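Local coordinates for protein galactitol-1-phosphate 5-dehydrogenase (Escherichia coli, PDB 4UEJ) that oxidises galactitol 1-phosphate to D-tagatose 6-phosphate with NAD(+) as hydride acceptor, as a zinc-dependent member of the alcohol dehydrogenase family, at residues A[158-170]-A[180-192]. Sequence-based numbering, arbitrary orientation.
Sequences GCENKNVIIIGAG and AVALGAKSVTAID
With chi1 at 66°, Ser187 tucks OG between its own backbone N and carbonyl carbon, while Asn163 swings CG anti to its carbonyl carbon (chi1 -70°); the serine hydroxyl can then donate to Asn163 OD1, with OG and OD1 2.6 Å apart. A water donates to Ser187 OG and to Val164 O and also bonds Thr189 OG1, which Gln208 holds as well. Ser187, Asn163 and Thr189 suit this end of the sheet face because their polar groups bond each other, the water or a neighbour. Farther along the same face, Ile191 CD1 packs on Ile165 CG2 at 3.7 Å and against CG1 of Ile167, the branched isoleucines making a continuous apolar surface.

The backbones of 163-167 and 187-192 run parallel, bonded from Val164 N to Ser187 O through to Gly168 N and Ile191 O, 2.8 Å apart and almost straight at 179°. Beyond, Asp192 OD1 receives Ala169 N from above the carboxylate plane, at 3.0 Å, linking strand end to glycine-rich turn. At the far end Gly184 closes helix 171-182 in a Schellman motif, and its carbonyl O takes Asn161 N at 2.9 Å. Glycine suits 168 and 184, both at positive phi, where a CB would press on the preceding carbonyl O. Cys159 SG lies against Leu183 CB, 3.5 Å away, and Val164 CG2 meets Ala185 CB.

This is the first right-handed beta-alpha-beta crossover of a Rossmann fold, consistent with the family's NAD-binding domain. Helix 171-182 packs on the face bearing Ile166, Val188 and Ala190, helix 240-249 contacts Ile167 and Ile191 on the other, and strands 231-235 and 208-211 flank the pair.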
# COMPACT_ATOMS: atom_id res chain seq x y z
N GLY A 158 -5.04 -11.96 -8.44
CA GLY A 158 -5.82 -13.17 -8.20
C GLY A 158 -5.79 -13.65 -6.76
O GLY A 158 -4.98 -13.18 -5.96
N CYS A 159 -6.67 -14.59 -6.43
CA CYS A 159 -6.70 -15.11 -5.07
C CYS A 159 -6.35 -16.59 -5.01
O CYS A 159 -6.39 -17.20 -3.94
CB CYS A 159 -8.07 -14.86 -4.43
SG CYS A 159 -9.42 -15.64 -5.28
N GLU A 160 -6.00 -17.17 -6.16
CA GLU A 160 -5.71 -18.60 -6.21
C GLU A 160 -4.56 -19.04 -5.30
O GLU A 160 -3.45 -18.49 -5.33
CB GLU A 160 -5.42 -19.03 -7.66
CG GLU A 160 -5.04 -20.50 -7.77
CD GLU A 160 -5.68 -21.19 -8.96
OE1 GLU A 160 -5.92 -20.54 -9.99
OE2 GLU A 160 -5.96 -22.41 -8.84
N ASN A 161 -4.83 -20.06 -4.48
CA ASN A 161 -3.90 -20.58 -3.48
C ASN A 161 -3.46 -19.55 -2.45
O ASN A 161 -2.48 -19.76 -1.76
CB ASN A 161 -2.66 -21.17 -4.16
CG ASN A 161 -3.00 -22.26 -5.13
OD1 ASN A 161 -3.87 -23.08 -4.85
ND2 ASN A 161 -2.36 -22.26 -6.28
N LYS A 162 -4.20 -18.45 -2.32
CA LYS A 162 -3.90 -17.49 -1.27
C LYS A 162 -4.77 -17.68 -0.04
O LYS A 162 -5.86 -18.27 -0.08
CB LYS A 162 -4.06 -16.05 -1.79
CG LYS A 162 -3.11 -15.72 -2.92
CD LYS A 162 -3.19 -14.26 -3.36
CE LYS A 162 -2.19 -13.98 -4.48
NZ LYS A 162 -2.35 -12.63 -5.13
N ASN A 163 -4.26 -17.18 1.08
CA ASN A 163 -5.03 -17.17 2.31
C ASN A 163 -5.77 -15.86 2.39
O ASN A 163 -5.20 -14.82 2.74
CB ASN A 163 -4.11 -17.39 3.51
CG ASN A 163 -3.56 -18.80 3.55
OD1 ASN A 163 -4.33 -19.76 3.48
ND2 ASN A 163 -2.24 -18.94 3.61
N VAL A 164 -7.04 -15.90 2.03
CA VAL A 164 -7.83 -14.70 1.87
C VAL A 164 -8.49 -14.37 3.20
O VAL A 164 -9.01 -15.25 3.91
CB VAL A 164 -8.88 -14.87 0.75
CG1 VAL A 164 -9.83 -13.67 0.68
CG2 VAL A 164 -8.15 -15.02 -0.59
N ILE A 165 -8.45 -13.09 3.54
CA ILE A 165 -9.11 -12.60 4.73
C ILE A 165 -10.03 -11.48 4.29
O ILE A 165 -9.58 -10.49 3.71
CB ILE A 165 -8.11 -12.10 5.78
CG1 ILE A 165 -7.12 -13.21 6.13
CG2 ILE A 165 -8.83 -11.58 7.02
CD1 ILE A 165 -6.05 -12.78 7.15
N ILE A 166 -11.32 -11.63 4.56
CA ILE A 166 -12.29 -10.60 4.23
C ILE A 166 -12.73 -9.90 5.49
O ILE A 166 -13.30 -10.51 6.39
CB ILE A 166 -13.54 -11.17 3.51
CG1 ILE A 166 -13.13 -12.00 2.28
CG2 ILE A 166 -14.49 -10.02 3.16
CD1 ILE A 166 -12.29 -11.25 1.21
N ILE A 167 -12.47 -8.60 5.58
CA ILE A 167 -12.86 -7.86 6.77
C ILE A 167 -14.11 -7.06 6.42
O ILE A 167 -14.12 -6.26 5.49
CB ILE A 167 -11.74 -6.94 7.28
CG1 ILE A 167 -10.48 -7.75 7.61
CG2 ILE A 167 -12.18 -6.19 8.52
CD1 ILE A 167 -9.24 -6.86 7.82
N GLY A 168 -15.19 -7.31 7.14
CA GLY A 168 -16.45 -6.68 6.81
C GLY A 168 -17.36 -7.71 6.18
O GLY A 168 -17.01 -8.29 5.15
N ALA A 169 -18.50 -7.94 6.81
CA ALA A 169 -19.44 -8.95 6.35
C ALA A 169 -20.74 -8.32 5.87
O ALA A 169 -21.83 -8.87 6.06
CB ALA A 169 -19.72 -9.97 7.46
N GLY A 170 -20.62 -7.15 5.24
CA GLY A 170 -21.72 -6.54 4.51
C GLY A 170 -21.86 -7.27 3.20
O GLY A 170 -21.17 -8.27 2.96
N ALA A 180 -13.93 -15.66 -3.63
CA ALA A 180 -12.63 -16.22 -3.24
C ALA A 180 -12.65 -17.74 -3.25
O ALA A 180 -11.72 -18.38 -3.72
CB ALA A 180 -12.21 -15.70 -1.87
N VAL A 181 -13.72 -18.32 -2.72
CA VAL A 181 -13.84 -19.77 -2.72
C VAL A 181 -13.91 -20.31 -4.15
O VAL A 181 -13.24 -21.28 -4.49
CB VAL A 181 -15.08 -20.22 -1.92
CG1 VAL A 181 -15.29 -21.71 -2.05
CG2 VAL A 181 -14.90 -19.82 -0.47
N ALA A 182 -14.70 -19.65 -4.98
CA ALA A 182 -14.93 -20.12 -6.34
C ALA A 182 -13.67 -20.03 -7.20
O ALA A 182 -13.49 -20.80 -8.15
CB ALA A 182 -16.08 -19.33 -6.97
N LEU A 183 -12.82 -19.08 -6.86
CA LEU A 183 -11.63 -18.75 -7.65
C LEU A 183 -10.38 -19.41 -7.08
O LEU A 183 -9.26 -19.09 -7.48
CB LEU A 183 -11.44 -17.24 -7.70
CG LEU A 183 -12.59 -16.47 -8.36
CD1 LEU A 183 -12.43 -15.01 -8.08
CD2 LEU A 183 -12.63 -16.75 -9.85
N GLY A 184 -10.58 -20.31 -6.12
CA GLY A 184 -9.52 -21.20 -5.69
C GLY A 184 -8.61 -20.72 -4.58
O GLY A 184 -7.48 -21.20 -4.47
N ALA A 185 -9.09 -19.81 -3.74
CA ALA A 185 -8.35 -19.44 -2.53
C ALA A 185 -8.01 -20.69 -1.70
O ALA A 185 -8.81 -21.63 -1.62
CB ALA A 185 -9.17 -18.47 -1.69
N LYS A 186 -6.84 -20.69 -1.08
CA LYS A 186 -6.41 -21.79 -0.22
C LYS A 186 -7.29 -21.85 1.02
O LYS A 186 -7.71 -22.92 1.45
CB LYS A 186 -4.94 -21.63 0.18
CG LYS A 186 -4.47 -22.67 1.18
CD LYS A 186 -3.00 -22.48 1.54
CE LYS A 186 -2.54 -23.48 2.58
NZ LYS A 186 -2.46 -24.86 2.03
N SER A 187 -7.56 -20.68 1.58
CA SER A 187 -8.46 -20.56 2.71
C SER A 187 -9.18 -19.22 2.63
O SER A 187 -8.70 -18.29 1.98
CB SER A 187 -7.70 -20.66 4.03
OG SER A 187 -6.83 -19.54 4.18
N VAL A 188 -10.32 -19.12 3.30
CA VAL A 188 -10.97 -17.82 3.45
C VAL A 188 -11.36 -17.64 4.90
O VAL A 188 -11.98 -18.52 5.50
CB VAL A 188 -12.22 -17.70 2.55
CG1 VAL A 188 -12.82 -16.32 2.69
CG2 VAL A 188 -11.86 -18.01 1.11
N THR A 189 -10.96 -16.50 5.46
CA THR A 189 -11.28 -16.13 6.83
C THR A 189 -12.17 -14.90 6.80
O THR A 189 -11.91 -14.00 6.01
CB THR A 189 -9.99 -15.83 7.63
OG1 THR A 189 -9.24 -17.04 7.80
CG2 THR A 189 -10.32 -15.23 8.99
N ALA A 190 -13.21 -14.85 7.62
CA ALA A 190 -14.06 -13.67 7.64
C ALA A 190 -14.00 -12.98 8.99
O ALA A 190 -14.03 -13.63 10.02
CB ALA A 190 -15.50 -14.03 7.28
N ILE A 191 -13.93 -11.65 8.99
CA ILE A 191 -13.83 -10.88 10.22
C ILE A 191 -14.90 -9.79 10.26
O ILE A 191 -15.07 -9.07 9.30
CB ILE A 191 -12.43 -10.23 10.37
CG1 ILE A 191 -11.34 -11.30 10.25
CG2 ILE A 191 -12.34 -9.47 11.67
CD1 ILE A 191 -9.90 -10.75 10.41
N ASP A 192 -15.62 -9.68 11.38
CA ASP A 192 -16.68 -8.68 11.50
C ASP A 192 -16.96 -8.33 12.95
O ASP A 192 -16.68 -9.13 13.85
CB ASP A 192 -17.96 -9.16 10.82
CG ASP A 192 -18.92 -8.02 10.52
OD1 ASP A 192 -18.58 -7.15 9.69
OD2 ASP A 192 -20.02 -7.98 11.10
O HOH W 1 -7.61 -17.19 5.36